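Local coordinates for OsmC family protein (Rhodothermus marinus, PDB 5CML) that probably hydrolyses carboxyl esters, this chain being the alpha/beta-hydrolase esterase domain of a longer protein that also carries an OsmC domain, at residues A35-T48 / G58-G70. Numbering follows the deposited sequence.
Sequences AHCFTCSKNLKAVT and GYAVLRFDFTGLG
In the beta-alpha-beta unit built around helix 45-56 of this alpha/beta-hydrolase sheet, the contact joins the C-terminal ends of parallel strands 30-36 and 59-65 and the loops that follow them. His36 on strand 30-36 bonds through its backbone N to Phe64 O on strand 59-65 (3.1 Å), and its O takes the N-H of Phe66 (2.9 Å). With chi1 at 70°, the His36 ring is folded back over its own backbone; ND1 accepts Phe38 N in the ring plane, Val47 CG2 sits over the centre of one face, and a water links NE2 to Arg63 NH1. That same Val47 methyl packs on Arg63 CD (3.5 Å), while Thr48 CG2 lies over one face of the guanidinium, toward its rim; Arg63 NE forms a salt bridge with Asp21.

At the end of strand 59-65, Asp65 anchors the type I turn that follows. Its OD1 receives Thr67 OG1 on the syn lone pair (2.7 Å), Thr67 N closes an Asx turn on OD1 from above the carboxylate plane, and OD2 takes Gly70 N. Across the loops Thr39 OG1 gives Asp65 OD1 a weak bond (2.9 Å). Replacing Asp65 by an alanine would probably leave these four donors without their acceptor and the 65-70 loop freer to shift against Thr39. Cys37, whose side chain touches the presumed Ser-His-Asp triad, lies obliquely beside the Phe66 ring, and Thr39 CG2 rests against Leu69 CB at 3.8 Å.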
loop_
_atom_site.group_PDB
_atom_site.type_symbol
_atom_site.label_atom_id
_atom_site.label_comp_id
_atom_site.label_asym_id
_atom_site.label_seq_id
_atom_site.Cartn_x
_atom_site.Cartn_y
_atom_site.Cartn_z
ATOM N N ALA A 35 1.973 2.113 -1.554
ATOM C CA ALA A 35 2.304 0.865 -2.240
ATOM C C ALA A 35 1.020 0.223 -2.718
ATOM O O ALA A 35 0.155 -0.077 -1.916
ATOM C CB ALA A 35 3.036 -0.055 -1.333
ATOM N N HIS A 36 0.887 0.013 -4.017
ATOM C CA HIS A 36 -0.413 -0.370 -4.556
ATOM C C HIS A 36 -0.313 -1.371 -5.694
ATOM O O HIS A 36 0.762 -1.556 -6.296
ATOM C CB HIS A 36 -1.141 0.875 -5.053
ATOM C CG HIS A 36 -0.521 1.446 -6.278
ATOM N ND1 HIS A 36 -0.874 1.039 -7.545
ATOM C CD2 HIS A 36 0.480 2.347 -6.434
ATOM C CE1 HIS A 36 -0.129 1.682 -8.428
ATOM N NE2 HIS A 36 0.701 2.476 -7.779
ATOM N N CYS A 37 -1.455 -1.974 -6.023
ATOM C CA CYS A 37 -1.526 -2.953 -7.101
ATOM C C CYS A 37 -2.505 -2.519 -8.189
ATOM O O CYS A 37 -3.036 -3.356 -8.910
ATOM C CB CYS A 37 -1.927 -4.321 -6.543
ATOM S SG CYS A 37 -0.687 -4.979 -5.353
ATOM N N PHE A 38 -2.742 -1.213 -8.324
ATOM C CA PHE A 38 -3.739 -0.747 -9.295
ATOM C C PHE A 38 -3.237 -0.882 -10.725
ATOM O O PHE A 38 -4.013 -0.796 -11.659
ATOM C CB PHE A 38 -4.139 0.692 -9.022
ATOM C CG PHE A 38 -4.917 0.850 -7.774
ATOM C CD1 PHE A 38 -6.194 0.325 -7.676
ATOM C CD2 PHE A 38 -4.379 1.497 -6.684
ATOM C CE1 PHE A 38 -6.922 0.458 -6.512
ATOM C CE2 PHE A 38 -5.099 1.623 -5.512
ATOM C CZ PHE A 38 -6.367 1.114 -5.430
ATOM N N THR A 39 -1.942 -1.126 -10.882
ATOM C CA THR A 39 -1.366 -1.367 -12.198
ATOM C C THR A 39 -1.940 -2.636 -12.848
ATOM O O THR A 39 -1.830 -2.812 -14.057
ATOM C CB THR A 39 0.161 -1.458 -12.098
ATOM O OG1 THR A 39 0.620 -0.460 -11.180
ATOM C CG2 THR A 39 0.801 -1.212 -13.434
ATOM N N CYS A 40 -2.570 -3.491 -12.042
ATOM C CA CYS A 40 -3.302 -4.675 -12.524
ATOM C C CYS A 40 -4.521 -4.327 -13.373
ATOM O O CYS A 40 -5.010 -5.164 -14.130
ATOM C CB CYS A 40 -3.770 -5.555 -11.335
ATOM S SG CYS A 40 -2.403 -6.361 -10.482
ATOM N N SER A 41 -5.018 -3.104 -13.230
ATOM C CA SER A 41 -6.184 -2.648 -13.995
ATOM C C SER A 41 -5.836 -2.235 -15.417
ATOM O O SER A 41 -4.674 -2.190 -15.795
ATOM C CB SER A 41 -6.852 -1.462 -13.301
ATOM O OG SER A 41 -7.355 -1.828 -12.045
ATOM N N LYS A 42 -6.865 -1.906 -16.191
ATOM C CA LYS A 42 -6.684 -1.456 -17.566
ATOM C C LYS A 42 -6.054 -0.063 -17.637
ATOM O O LYS A 42 -5.497 0.323 -18.665
ATOM C CB LYS A 42 -8.028 -1.462 -18.295
ATOM C CG LYS A 42 -9.048 -0.474 -17.735
ATOM C CD LYS A 42 -10.479 -0.878 -18.104
ATOM C CE LYS A 42 -10.964 -2.047 -17.243
ATOM N NZ LYS A 42 -12.422 -2.305 -17.395
ATOM N N ASN A 43 -6.148 0.691 -16.547
ATOM C CA ASN A 43 -5.567 2.031 -16.490
ATOM C C ASN A 43 -5.174 2.367 -15.058
ATOM O O ASN A 43 -5.414 1.578 -14.142
ATOM C CB ASN A 43 -6.556 3.066 -17.038
ATOM C CG ASN A 43 -7.846 3.121 -16.246
ATOM O OD1 ASN A 43 -7.835 3.225 -15.020
ATOM N ND2 ASN A 43 -8.974 3.055 -16.947
ATOM N N LEU A 44 -4.580 3.538 -14.866
ATOM C CA LEU A 44 -4.144 3.962 -13.543
ATOM C C LEU A 44 -5.065 5.006 -12.955
ATOM O O LEU A 44 -4.654 5.769 -12.079
ATOM C CB LEU A 44 -2.722 4.516 -13.600
ATOM C CG LEU A 44 -1.661 3.474 -13.908
ATOM C CD1 LEU A 44 -0.356 4.178 -14.229
ATOM C CD2 LEU A 44 -1.505 2.516 -12.731
ATOM N N LYS A 45 -6.310 5.045 -13.421
ATOM C CA LYS A 45 -7.219 6.079 -12.968
ATOM C C LYS A 45 -7.460 5.991 -11.455
ATOM O O LYS A 45 -7.584 7.013 -10.798
ATOM C CB LYS A 45 -8.540 6.006 -13.737
ATOM C CG LYS A 45 -9.514 7.120 -13.398
ATOM C CD LYS A 45 -10.734 7.111 -14.311
ATOM C CE LYS A 45 -11.579 8.361 -14.116
ATOM N NZ LYS A 45 -12.845 8.310 -14.909
ATOM N N ALA A 46 -7.489 4.787 -10.885
ATOM C CA ALA A 46 -7.773 4.669 -9.459
ATOM C C ALA A 46 -6.659 5.276 -8.627
ATOM O O ALA A 46 -6.918 6.063 -7.707
ATOM C CB ALA A 46 -8.003 3.197 -9.060
ATOM N N VAL A 47 -5.414 4.920 -8.921
ATOM C CA VAL A 47 -4.335 5.398 -8.073
ATOM C C VAL A 47 -4.105 6.904 -8.255
ATOM O O VAL A 47 -3.815 7.599 -7.278
ATOM C CB VAL A 47 -3.027 4.617 -8.311
ATOM C CG1 VAL A 47 -2.376 4.960 -9.658
ATOM C CG2 VAL A 47 -2.065 4.848 -7.147
ATOM N N THR A 48 -4.276 7.427 -9.464
ATOM C CA THR A 48 -4.076 8.865 -9.662
ATOM C C THR A 48 -5.233 9.670 -9.058
ATOM O O THR A 48 -5.028 10.771 -8.559
ATOM C CB THR A 48 -3.888 9.237 -11.145
ATOM O OG1 THR A 48 -5.003 8.800 -11.914
ATOM C CG2 THR A 48 -2.608 8.615 -11.710
ATOM N N GLY A 58 -2.967 18.736 0.596
ATOM C CA GLY A 58 -1.643 19.198 0.970
ATOM C C GLY A 58 -0.591 18.122 1.168
ATOM O O GLY A 58 0.538 18.420 1.564
ATOM N N TYR A 59 -0.945 16.869 0.900
ATOM C CA TYR A 59 0.025 15.775 1.016
ATOM C C TYR A 59 0.897 15.661 -0.218
ATOM O O TYR A 59 0.477 16.019 -1.322
ATOM C CB TYR A 59 -0.682 14.430 1.209
ATOM C CG TYR A 59 -1.453 14.264 2.483
ATOM C CD1 TYR A 59 -2.761 14.712 2.591
ATOM C CD2 TYR A 59 -0.896 13.589 3.563
ATOM C CE1 TYR A 59 -3.485 14.517 3.755
ATOM C CE2 TYR A 59 -1.599 13.392 4.732
ATOM C CZ TYR A 59 -2.903 13.863 4.823
ATOM O OH TYR A 59 -3.621 13.686 5.977
ATOM N N ALA A 60 2.111 15.145 -0.031
ATOM C CA ALA A 60 2.888 14.630 -1.142
ATOM C C ALA A 60 2.780 13.127 -1.090
ATOM O O ALA A 60 2.784 12.555 -0.004
ATOM C CB ALA A 60 4.368 15.094 -1.069
ATOM N N VAL A 61 2.711 12.494 -2.254
ATOM C CA VAL A 61 2.471 11.046 -2.331
ATOM C C VAL A 61 3.484 10.375 -3.257
ATOM O O VAL A 61 3.578 10.733 -4.442
ATOM C CB VAL A 61 1.040 10.730 -2.854
ATOM C CG1 VAL A 61 0.799 9.234 -2.848
ATOM C CG2 VAL A 61 -0.050 11.407 -2.019
ATOM N N LEU A 62 4.234 9.413 -2.718
ATOM C CA LEU A 62 5.115 8.581 -3.533
ATOM C C LEU A 62 4.368 7.289 -3.857
ATOM O O LEU A 62 4.146 6.438 -2.987
ATOM C CB LEU A 62 6.433 8.278 -2.820
ATOM C CG LEU A 62 7.472 7.501 -3.641
ATOM C CD1 LEU A 62 8.006 8.352 -4.805
ATOM C CD2 LEU A 62 8.618 7.057 -2.771
ATOM N N ARG A 63 3.995 7.147 -5.119
ATOM C CA ARG A 63 3.312 5.955 -5.586
ATOM C C ARG A 63 4.328 4.916 -5.972
ATOM O O ARG A 63 5.176 5.144 -6.839
ATOM C CB ARG A 63 2.427 6.282 -6.775
ATOM C CG ARG A 63 1.252 7.133 -6.418
ATOM C CD ARG A 63 0.386 7.358 -7.604
ATOM N NE ARG A 63 0.805 8.505 -8.408
ATOM C CZ ARG A 63 1.017 8.470 -9.718
ATOM N NH1 ARG A 63 0.921 7.321 -10.395
ATOM N NH2 ARG A 63 1.350 9.591 -10.348
ATOM N N PHE A 64 4.247 3.773 -5.306
ATOM C CA PHE A 64 5.156 2.681 -5.565
ATOM C C PHE A 64 4.358 1.516 -6.109
ATOM O O PHE A 64 3.459 1.005 -5.443
ATOM C CB PHE A 64 5.899 2.290 -4.297
ATOM C CG PHE A 64 6.837 1.152 -4.489
ATOM C CD1 PHE A 64 8.119 1.377 -4.957
ATOM C CD2 PHE A 64 6.435 -0.147 -4.226
ATOM C CE1 PHE A 64 8.993 0.330 -5.141
ATOM C CE2 PHE A 64 7.311 -1.205 -4.409
ATOM C CZ PHE A 64 8.585 -0.963 -4.870
ATOM N N ASP A 65 4.682 1.123 -7.333
ATOM C CA ASP A 65 3.992 0.031 -8.007
ATOM C C ASP A 65 4.473 -1.317 -7.489
ATOM O O ASP A 65 5.553 -1.799 -7.853
ATOM C CB ASP A 65 4.223 0.131 -9.513
ATOM C CG ASP A 65 3.714 -1.071 -10.261
ATOM O OD1 ASP A 65 2.778 -1.745 -9.771
ATOM O OD2 ASP A 65 4.255 -1.339 -11.352
ATOM N N PHE A 66 3.643 -1.931 -6.656
ATOM C CA PHE A 66 4.014 -3.163 -5.975
ATOM C C PHE A 66 4.068 -4.341 -6.939
ATOM O O PHE A 66 4.692 -5.359 -6.651
ATOM C CB PHE A 66 3.011 -3.424 -4.843
ATOM C CG PHE A 66 3.428 -4.501 -3.902
ATOM C CD1 PHE A 66 4.272 -4.225 -2.838
ATOM C CD2 PHE A 66 2.985 -5.797 -4.087
ATOM C CE1 PHE A 66 4.670 -5.256 -1.960
ATOM C CE2 PHE A 66 3.369 -6.813 -3.214
ATOM C CZ PHE A 66 4.208 -6.531 -2.151
ATOM N N THR A 67 3.406 -4.208 -8.086
ATOM C CA THR A 67 3.303 -5.313 -9.030
ATOM C C THR A 67 4.538 -5.488 -9.895
ATOM O O THR A 67 4.734 -6.552 -10.472
ATOM C CB THR A 67 2.129 -5.131 -9.993
ATOM O OG1 THR A 67 2.478 -4.114 -10.936
ATOM C CG2 THR A 67 0.839 -4.760 -9.256
ATOM N N GLY A 68 5.356 -4.443 -10.011
ATOM C CA GLY A 68 6.491 -4.473 -10.924
ATOM C C GLY A 68 6.112 -4.406 -12.403
ATOM O O GLY A 68 6.978 -4.476 -13.276
ATOM N N LEU A 69 4.823 -4.264 -12.697
ATOM C CA LEU A 69 4.366 -4.208 -14.086
ATOM C C LEU A 69 4.766 -2.900 -14.763
ATOM O O LEU A 69 4.782 -2.812 -15.992
ATOM C CB LEU A 69 2.844 -4.380 -14.161
ATOM C CG LEU A 69 2.288 -5.736 -13.721
ATOM C CD1 LEU A 69 0.745 -5.692 -13.635
ATOM C CD2 LEU A 69 2.760 -6.838 -14.669
ATOM N N GLY A 70 5.090 -1.887 -13.966
ATOM C CA GLY A 70 5.426 -0.581 -14.499
ATOM C C GLY A 70 4.231 0.078 -15.157
ATOM O O GLY A 70 4.320 1.213 -15.630
HETATM O O HOH W 1 1.720 4.513 -9.798
#